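Local coordinates for protein luciferase-like enzymeAMP-CoA-ligase (Zophobas atratus, PDB 4W8O) that probably activates carboxylic acids with ATP as acyl-adenylates for transfer to coenzyme A, as a luciferase-like enzyme of a nonluminescent beetle, at residues Pro13-Asp16 and Glu22-Phe25; Ile272-Leu277 and Thr303-Lys308. All blocks are in the same frame, centred on the assembly; numbering follows the deposited sequence.

Contact 1: residues Pro13-Asp16 and Glu22-Phe25; sequences PNFD and EFLF
Phe15 and Phe23 meet as an edge-to-face (T-shaped) aromatic pair, and this one pair carries the whole contact between the loop 13-16 and the first turns of helix 20-30. The two backbones stay well apart, with 7.4 Å between Phe15 CA and Phe23 CA, and it is the rings that close the distance.

In the aromatic contact itself the planes stand at 81° to each other and the centroids lie 5.0 Å apart. Phe23 brings its CD1-CE1 side forward as the edge. Its CE1 sits 3.8 Å above the Phe15 ring plane, over the centre, while its CD1 comes within 3.7 Å of Phe15 CD1. Placing CG of Phe23 anti to the backbone N (chi1 171°) swings the ring off the helix toward the loop. Phe15, whose CG is anti to its carbonyl carbon (chi1 -56°), turns a face to that edge. The opposite face of the Phe15 ring is backed by CB of Asn14, its own neighbour in the chain, so the ring is held between an aromatic edge and an aliphatic carbon.

Apolar packing continues around the pair, where Leu239 of helix 228-239 touches both rings and Leu203 of helix 199-211 touches Phe23. The pair thus lays the loop that follows strand 6-7 against helix 20-30, near the start of the AMP-binding region. The loop backbone has polar partners of its own: the carboxylate of Glu207 accepts from the amides of Asn14 and Phe15, one oxygen for each.

Dispersion, together with the weak attraction between the slightly positive C-H edge of Phe23 and the electron-rich face of Phe15, is therefore what joins the segments, with no hydrogen bond or ion pair between them.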
ATOM      1  N   PRO A  13      -5.376 -18.069  -7.349  1.00 38.78           N
ATOM      2  CA  PRO A  13      -5.929 -17.012  -6.491  1.00 37.20           C
ATOM      3  C   PRO A  13      -7.046 -17.507  -5.583  1.00 37.48           C
ATOM      4  O   PRO A  13      -7.936 -18.210  -6.044  1.00 37.85           O
ATOM      5  CB  PRO A  13      -6.456 -15.976  -7.501  1.00 35.97           C
ATOM      6  CG  PRO A  13      -5.658 -16.217  -8.743  1.00 36.81           C
ATOM      7  CD  PRO A  13      -5.489 -17.716  -8.775  1.00 38.47           C
ATOM      8  N   ASN A  14      -6.975 -17.169  -4.298  1.00 37.08           N
ATOM      9  CA  ASN A  14      -8.024 -17.510  -3.340  1.00 38.61           C
ATOM     10  C   ASN A  14      -8.928 -16.339  -2.962  1.00 37.59           C
ATOM     11  O   ASN A  14      -9.966 -16.541  -2.338  1.00 37.76           O
ATOM     12  CB  ASN A  14      -7.409 -18.104  -2.071  1.00 40.14           C
ATOM     13  CG  ASN A  14      -6.849 -19.493  -2.294  1.00 43.20           C
ATOM     14  OD1 ASN A  14      -7.511 -20.351  -2.875  1.00 44.63           O
ATOM     15  ND2 ASN A  14      -5.627 -19.725  -1.831  1.00 44.82           N
ATOM     16  N   PHE A  15      -8.551 -15.124  -3.341  1.00 36.40           N
ATOM     17  CA  PHE A  15      -9.331 -13.943  -2.965  1.00 35.85           C
ATOM     18  C   PHE A  15      -9.785 -13.152  -4.197  1.00 34.98           C
ATOM     19  O   PHE A  15      -9.656 -11.918  -4.258  1.00 33.71           O
ATOM     20  CB  PHE A  15      -8.506 -13.077  -2.024  1.00 35.39           C
ATOM     21  CG  PHE A  15      -8.025 -13.808  -0.800  1.00 37.12           C
ATOM     22  CD1 PHE A  15      -8.924 -14.221   0.172  1.00 38.76           C
ATOM     23  CD2 PHE A  15      -6.684 -14.093  -0.625  1.00 38.21           C
ATOM     24  CE1 PHE A  15      -8.495 -14.899   1.302  1.00 40.79           C
ATOM     25  CE2 PHE A  15      -6.246 -14.771   0.500  1.00 40.68           C
ATOM     26  CZ  PHE A  15      -7.153 -15.172   1.468  1.00 41.80           C
ATOM     27  N   ASP A  16     -10.332 -13.875  -5.173  1.00 35.85           N
ATOM     28  CA  ASP A  16     -10.753 -13.277  -6.446  1.00 35.71           C
ATOM     29  C   ASP A  16     -12.264 -13.272  -6.660  1.00 36.67           C
ATOM     30  O   ASP A  16     -12.730 -12.858  -7.718  1.00 36.59           O
ATOM     31  CB  ASP A  16     -10.054 -13.968  -7.622  1.00 37.37           C
ATOM     32  CG  ASP A  16     -10.375 -15.458  -7.720  1.00 39.73           C
ATOM     33  OD1 ASP A  16     -10.754 -16.076  -6.699  1.00 40.82           O
ATOM     34  OD2 ASP A  16     -10.238 -16.007  -8.829  1.00 40.95           O
ATOM     35  N   GLU A  22     -15.421  -7.960   2.678  1.00 30.98           N
ATOM     36  CA  GLU A  22     -15.585  -9.374   3.039  1.00 33.00           C
ATOM     37  C   GLU A  22     -14.234 -10.024   3.360  1.00 32.07           C
ATOM     38  O   GLU A  22     -14.115 -10.818   4.302  1.00 31.56           O
ATOM     39  CB  GLU A  22     -16.279 -10.145   1.907  1.00 35.21           C
ATOM     40  CG  GLU A  22     -17.753  -9.790   1.739  1.00 37.40           C
ATOM     41  CD  GLU A  22     -18.378 -10.367   0.470  1.00 40.21           C
ATOM     42  OE1 GLU A  22     -17.724 -10.365  -0.599  1.00 40.76           O
ATOM     43  OE2 GLU A  22     -19.543 -10.829   0.536  1.00 43.52           O
ATOM     44  N   PHE A  23     -13.221  -9.684   2.568  1.00 31.09           N
ATOM     45  CA  PHE A  23     -11.859 -10.130   2.836  1.00 30.96           C
ATOM     46  C   PHE A  23     -11.428  -9.755   4.252  1.00 30.49           C
ATOM     47  O   PHE A  23     -11.096 -10.617   5.053  1.00 31.20           O
ATOM     48  CB  PHE A  23     -10.896  -9.527   1.815  1.00 30.15           C
ATOM     49  CG  PHE A  23      -9.448  -9.752   2.142  1.00 30.41           C
ATOM     50  CD1 PHE A  23      -8.850 -10.984   1.901  1.00 30.61           C
ATOM     51  CD2 PHE A  23      -8.672  -8.722   2.668  1.00 29.67           C
ATOM     52  CE1 PHE A  23      -7.517 -11.194   2.197  1.00 30.80           C
ATOM     53  CE2 PHE A  23      -7.333  -8.928   2.957  1.00 29.70           C
ATOM     54  CZ  PHE A  23      -6.759 -10.168   2.727  1.00 30.63           C
ATOM     55  N   LEU A  24     -11.458  -8.466   4.560  1.00 29.48           N
ATOM     56  CA  LEU A  24     -10.983  -7.983   5.854  1.00 29.47           C
ATOM     57  C   LEU A  24     -11.753  -8.621   7.015  1.00 30.41           C
ATOM     58  O   LEU A  24     -11.164  -8.994   8.032  1.00 30.39           O
ATOM     59  CB  LEU A  24     -11.097  -6.462   5.926  1.00 28.59           C
ATOM     60  CG  LEU A  24     -10.216  -5.662   4.963  1.00 28.45           C
ATOM     61  CD1 LEU A  24     -10.670  -4.215   4.914  1.00 28.25           C
ATOM     62  CD2 LEU A  24      -8.746  -5.742   5.348  1.00 28.80           C
ATOM     63  N   PHE A  25     -13.070  -8.733   6.841  1.00 31.13           N
ATOM     64  CA  PHE A  25     -13.978  -9.333   7.831  1.00 32.28           C
ATOM     65  C   PHE A  25     -13.610 -10.795   8.095  1.00 34.10           C
ATOM     66  O   PHE A  25     -13.426 -11.205   9.246  1.00 34.27           O
ATOM     67  CB  PHE A  25     -15.421  -9.239   7.318  1.00 32.11           C
ATOM     68  CG  PHE A  25     -16.473  -9.472   8.369  1.00 33.10           C
ATOM     69  CD1 PHE A  25     -16.974  -8.413   9.116  1.00 32.94           C
ATOM     70  CD2 PHE A  25     -16.995 -10.740   8.579  1.00 34.46           C
ATOM     71  CE1 PHE A  25     -17.953  -8.621  10.080  1.00 34.25           C
ATOM     72  CE2 PHE A  25     -17.983 -10.951   9.527  1.00 35.78           C
ATOM     73  CZ  PHE A  25     -18.465  -9.892  10.280  1.00 35.17           C
TER

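Contact 2: residues Ile272-Leu277 and Thr303-Lys308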
ATOM      1  N   ILE A 272      16.739   5.857   1.270  1.00 32.91           N
ATOM      2  CA  ILE A 272      17.444   6.980   1.883  1.00 33.51           C
ATOM      3  C   ILE A 272      17.414   6.963   3.419  1.00 33.10           C
ATOM      4  O   ILE A 272      18.391   7.353   4.051  1.00 33.88           O
ATOM      5  CB  ILE A 272      16.945   8.332   1.339  1.00 34.75           C
ATOM      6  CG1 ILE A 272      17.932   9.439   1.733  1.00 35.67           C
ATOM      7  CG2 ILE A 272      15.523   8.624   1.816  1.00 34.30           C
ATOM      8  CD1 ILE A 272      17.733  10.729   0.975  1.00 37.87           C
ATOM      9  N   TYR A 273      16.326   6.471   4.010  1.00 32.31           N
ATOM     10  CA  TYR A 273      16.240   6.334   5.466  1.00 32.35           C
ATOM     11  C   TYR A 273      17.093   5.186   6.033  1.00 31.48           C
ATOM     12  O   TYR A 273      17.371   5.175   7.235  1.00 30.90           O
ATOM     13  CB  TYR A 273      14.784   6.161   5.919  1.00 32.09           C
ATOM     14  CG  TYR A 273      13.909   7.362   5.626  1.00 32.79           C
ATOM     15  CD1 TYR A 273      13.969   8.502   6.417  1.00 33.89           C
ATOM     16  CD2 TYR A 273      13.016   7.350   4.554  1.00 33.43           C
ATOM     17  CE1 TYR A 273      13.169   9.601   6.152  1.00 34.79           C
ATOM     18  CE2 TYR A 273      12.214   8.442   4.277  1.00 33.92           C
ATOM     19  CZ  TYR A 273      12.297   9.561   5.080  1.00 35.19           C
ATOM     20  OH  TYR A 273      11.502  10.636   4.801  1.00 36.62           O
ATOM     21  N   THR A 274      17.518   4.239   5.199  1.00 30.56           N
ATOM     22  CA  THR A 274      18.355   3.129   5.692  1.00 30.78           C
ATOM     23  C   THR A 274      19.720   3.593   6.177  1.00 31.90           C
ATOM     24  O   THR A 274      20.353   2.907   6.966  1.00 31.41           O
ATOM     25  CB  THR A 274      18.597   2.026   4.645  1.00 30.38           C
ATOM     26  OG1 THR A 274      19.312   2.560   3.527  1.00 30.73           O
ATOM     27  CG2 THR A 274      17.292   1.412   4.193  1.00 29.50           C
ATOM     28  N   TYR A 275      20.163   4.751   5.691  1.00 33.51           N
ATOM     29  CA  TYR A 275      21.415   5.352   6.140  1.00 35.32           C
ATOM     30  C   TYR A 275      21.374   5.723   7.618  1.00 36.05           C
ATOM     31  O   TYR A 275      22.420   5.772   8.263  1.00 38.19           O
ATOM     32  CB  TYR A 275      21.790   6.559   5.267  1.00 36.20           C
ATOM     33  CG  TYR A 275      22.289   6.147   3.896  1.00 36.06           C
ATOM     34  CD1 TYR A 275      21.410   5.968   2.836  1.00 35.58           C
ATOM     35  CD2 TYR A 275      23.641   5.909   3.672  1.00 37.10           C
ATOM     36  CE1 TYR A 275      21.864   5.570   1.590  1.00 35.86           C
ATOM     37  CE2 TYR A 275      24.101   5.509   2.430  1.00 37.31           C
ATOM     38  CZ  TYR A 275      23.211   5.343   1.395  1.00 37.10           C
ATOM     39  OH  TYR A 275      23.678   4.949   0.161  1.00 39.26           O
ATOM     40  N   GLN A 276      20.180   5.961   8.159  1.00 35.36           N
ATOM     41  CA  GLN A 276      20.023   6.155   9.600  1.00 35.96           C
ATOM     42  C   GLN A 276      20.248   4.862  10.392  1.00 35.80           C
ATOM     43  O   GLN A 276      20.685   4.911  11.543  1.00 35.63           O
ATOM     44  CB  GLN A 276      18.653   6.738   9.928  1.00 36.66           C
ATOM     45  CG  GLN A 276      18.464   8.154   9.419  1.00 37.61           C
ATOM     46  CD  GLN A 276      17.238   8.834  10.008  1.00 38.94           C
ATOM     47  OE1 GLN A 276      16.938   8.685  11.191  1.00 38.74           O
ATOM     48  NE2 GLN A 276      16.527   9.595   9.181  1.00 39.75           N
ATOM     49  N   LEU A 277      19.958   3.714   9.778  1.00 34.63           N
ATOM     50  CA  LEU A 277      20.184   2.415  10.424  1.00 34.82           C
ATOM     51  C   LEU A 277      21.670   2.077  10.487  1.00 35.09           C
ATOM     52  O   LEU A 277      22.172   1.690  11.529  1.00 34.58           O
ATOM     53  CB  LEU A 277      19.453   1.291   9.686  1.00 34.27           C
ATOM     54  CG  LEU A 277      17.941   1.442   9.551  1.00 33.74           C
ATOM     55  CD1 LEU A 277      17.382   0.381   8.623  1.00 33.04           C
ATOM     56  CD2 LEU A 277      17.285   1.380  10.921  1.00 33.91           C
ATOM     57  N   THR A 303      25.440  -0.204  -3.956  1.00 42.82           N
ATOM     58  CA  THR A 303      25.939  -1.522  -3.573  1.00 44.32           C
ATOM     59  C   THR A 303      26.619  -1.539  -2.203  1.00 43.35           C
ATOM     60  O   THR A 303      26.488  -2.509  -1.454  1.00 42.47           O
ATOM     61  CB  THR A 303      26.953  -2.036  -4.604  1.00 46.25           C
ATOM     62  OG1 THR A 303      26.375  -1.969  -5.914  1.00 48.01           O
ATOM     63  CG2 THR A 303      27.329  -3.463  -4.303  1.00 47.77           C
ATOM     64  N   ASP A 304      27.357  -0.482  -1.881  1.00 42.77           N
ATOM     65  CA  ASP A 304      27.982  -0.386  -0.557  1.00 42.78           C
ATOM     66  C   ASP A 304      26.946  -0.299   0.552  1.00 40.73           C
ATOM     67  O   ASP A 304      27.104  -0.928   1.593  1.00 40.87           O
ATOM     68  CB  ASP A 304      28.969   0.787  -0.468  1.00 43.69           C
ATOM     69  CG  ASP A 304      30.370   0.389  -0.881  1.00 46.37           C
ATOM     70  OD1 ASP A 304      30.501  -0.585  -1.655  1.00 48.43           O
ATOM     71  OD2 ASP A 304      31.343   1.034  -0.438  1.00 47.28           O
ATOM     72  N   GLN A 305      25.891   0.471   0.334  1.00 39.48           N
ATOM     73  CA  GLN A 305      24.835   0.577   1.332  1.00 39.20           C
ATOM     74  C   GLN A 305      24.099  -0.747   1.466  1.00 39.58           C
ATOM     75  O   GLN A 305      23.789  -1.192   2.574  1.00 38.59           O
ATOM     76  CB  GLN A 305      23.852   1.697   0.970  1.00 38.21           C
ATOM     77  CG  GLN A 305      22.760   1.939   2.002  1.00 37.10           C
ATOM     78  CD  GLN A 305      23.298   2.292   3.371  1.00 36.95           C
ATOM     79  OE1 GLN A 305      24.492   2.505   3.545  1.00 37.09           O
ATOM     80  NE2 GLN A 305      22.413   2.354   4.355  1.00 36.49           N
ATOM     81  N   TYR A 306      23.814  -1.364   0.323  1.00 41.63           N
ATOM     82  CA  TYR A 306      23.190  -2.680   0.293  1.00 42.19           C
ATOM     83  C   TYR A 306      24.007  -3.663   1.137  1.00 42.56           C
ATOM     84  O   TYR A 306      23.465  -4.334   2.016  1.00 41.68           O
ATOM     85  CB  TYR A 306      23.044  -3.181  -1.153  1.00 43.98           C
ATOM     86  CG  TYR A 306      22.318  -4.495  -1.227  1.00 45.79           C
ATOM     87  CD1 TYR A 306      23.002  -5.696  -1.086  1.00 46.98           C
ATOM     88  CD2 TYR A 306      20.936  -4.538  -1.389  1.00 46.69           C
ATOM     89  CE1 TYR A 306      22.339  -6.907  -1.126  1.00 48.31           C
ATOM     90  CE2 TYR A 306      20.261  -5.749  -1.432  1.00 47.23           C
ATOM     91  CZ  TYR A 306      20.968  -6.929  -1.299  1.00 48.10           C
ATOM     92  OH  TYR A 306      20.301  -8.130  -1.335  1.00 49.39           O
ATOM     93  N   LYS A 307      25.312  -3.718   0.890  1.00 43.66           N
ATOM     94  CA  LYS A 307      26.202  -4.590   1.653  1.00 45.27           C
ATOM     95  C   LYS A 307      26.196  -4.267   3.143  1.00 43.89           C
ATOM     96  O   LYS A 307      26.097  -5.172   3.971  1.00 43.80           O
ATOM     97  CB  LYS A 307      27.637  -4.495   1.136  1.00 48.44           C
ATOM     98  CG  LYS A 307      27.892  -5.290  -0.130  1.00 50.92           C
ATOM     99  CD  LYS A 307      29.386  -5.446  -0.386  1.00 53.72           C
ATOM    100  CE  LYS A 307      29.655  -6.352  -1.575  1.00 55.87           C
ATOM    101  NZ  LYS A 307      29.145  -5.759  -2.843  1.00 56.67           N
ATOM    102  N   LYS A 308      26.313  -2.983   3.478  1.00 42.20           N
ATOM    103  CA  LYS A 308      26.307  -2.555   4.876  1.00 41.29           C
ATOM    104  C   LYS A 308      25.040  -3.019   5.584  1.00 40.39           C
ATOM    105  O   LYS A 308      25.091  -3.425   6.746  1.00 40.08           O
ATOM    106  CB  LYS A 308      26.453  -1.029   5.001  1.00 41.06           C
ATOM    107  CG  LYS A 308      27.868  -0.506   4.783  1.00 42.00           C
ATOM    108  CD  LYS A 308      27.989   0.951   5.209  1.00 42.09           C
ATOM    109  CE  LYS A 308      29.394   1.505   4.998  1.00 42.93           C
ATOM    110  NZ  LYS A 308      29.515   2.381   3.796  1.00 42.92           N
TER
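Gln305 crosses to Thr274 and Tyr275 from the first turn of helix 303-312. That turn opens at Thr303 and Asp304, whose carbonyls accept from Lys307 N and Lys308 N, and Ser302 OG accepts from Gln305 N. At Gln305, CB lies 3.4 Å from Tyr275 OH, and CG makes a CH-pi contact over the ring face, 3.9 Å from the centroid. The chain then bends (chi2 59°), laying the amide along the ring. Amide and ring planes are only 16° apart and stacked, with CD toward the ring's rim and OE1 3.2 Å from Tyr275 CE2. In the adenylation fold of the ANL family, helices 274-278 and 303-312 follow the neighbouring parallel strands 266-268 and 293-297, and helix 303-312 is the connection of a beta-alpha-beta crossover from 293-297 to 317-324. At the CG end of the ring, Gln305 NE2 donates to Thr274 OG1 at 3.2 Å, with an N-H...O angle of 159° and the acceptor close to the amide plane. The same nitrogen bonds Thr278 OG1, while Thr274 OG1 is also bonded to Pro271 O. One turn on, Leu309 packs on Thr274.

How the contacts relate
Contact 1 closes before contact 2 opens along the chain, and the two lie on opposite sides of its centre, 36 Å apart between centres and about 25 Å at the nearest atoms. Both are nonetheless linked in sequence to the nine-stranded mixed sheet. Helix 20-30 of contact 1 leads into strand 35-39 near one margin, whereas the helices of contact 2 follow strands 266-268 and 293-297, beyond strands 243-246 and 218-221. Phe268 of 266-268 and Thr296 of 293-297 line the pocket occupied by a polyethylene glycol, so contact 2 joins segments that follow pocket-lining strands without lining the pocket itself. Contact 1 folds the N-terminal loop onto helix 20-30, which packs on helices 199-211 and 228-239.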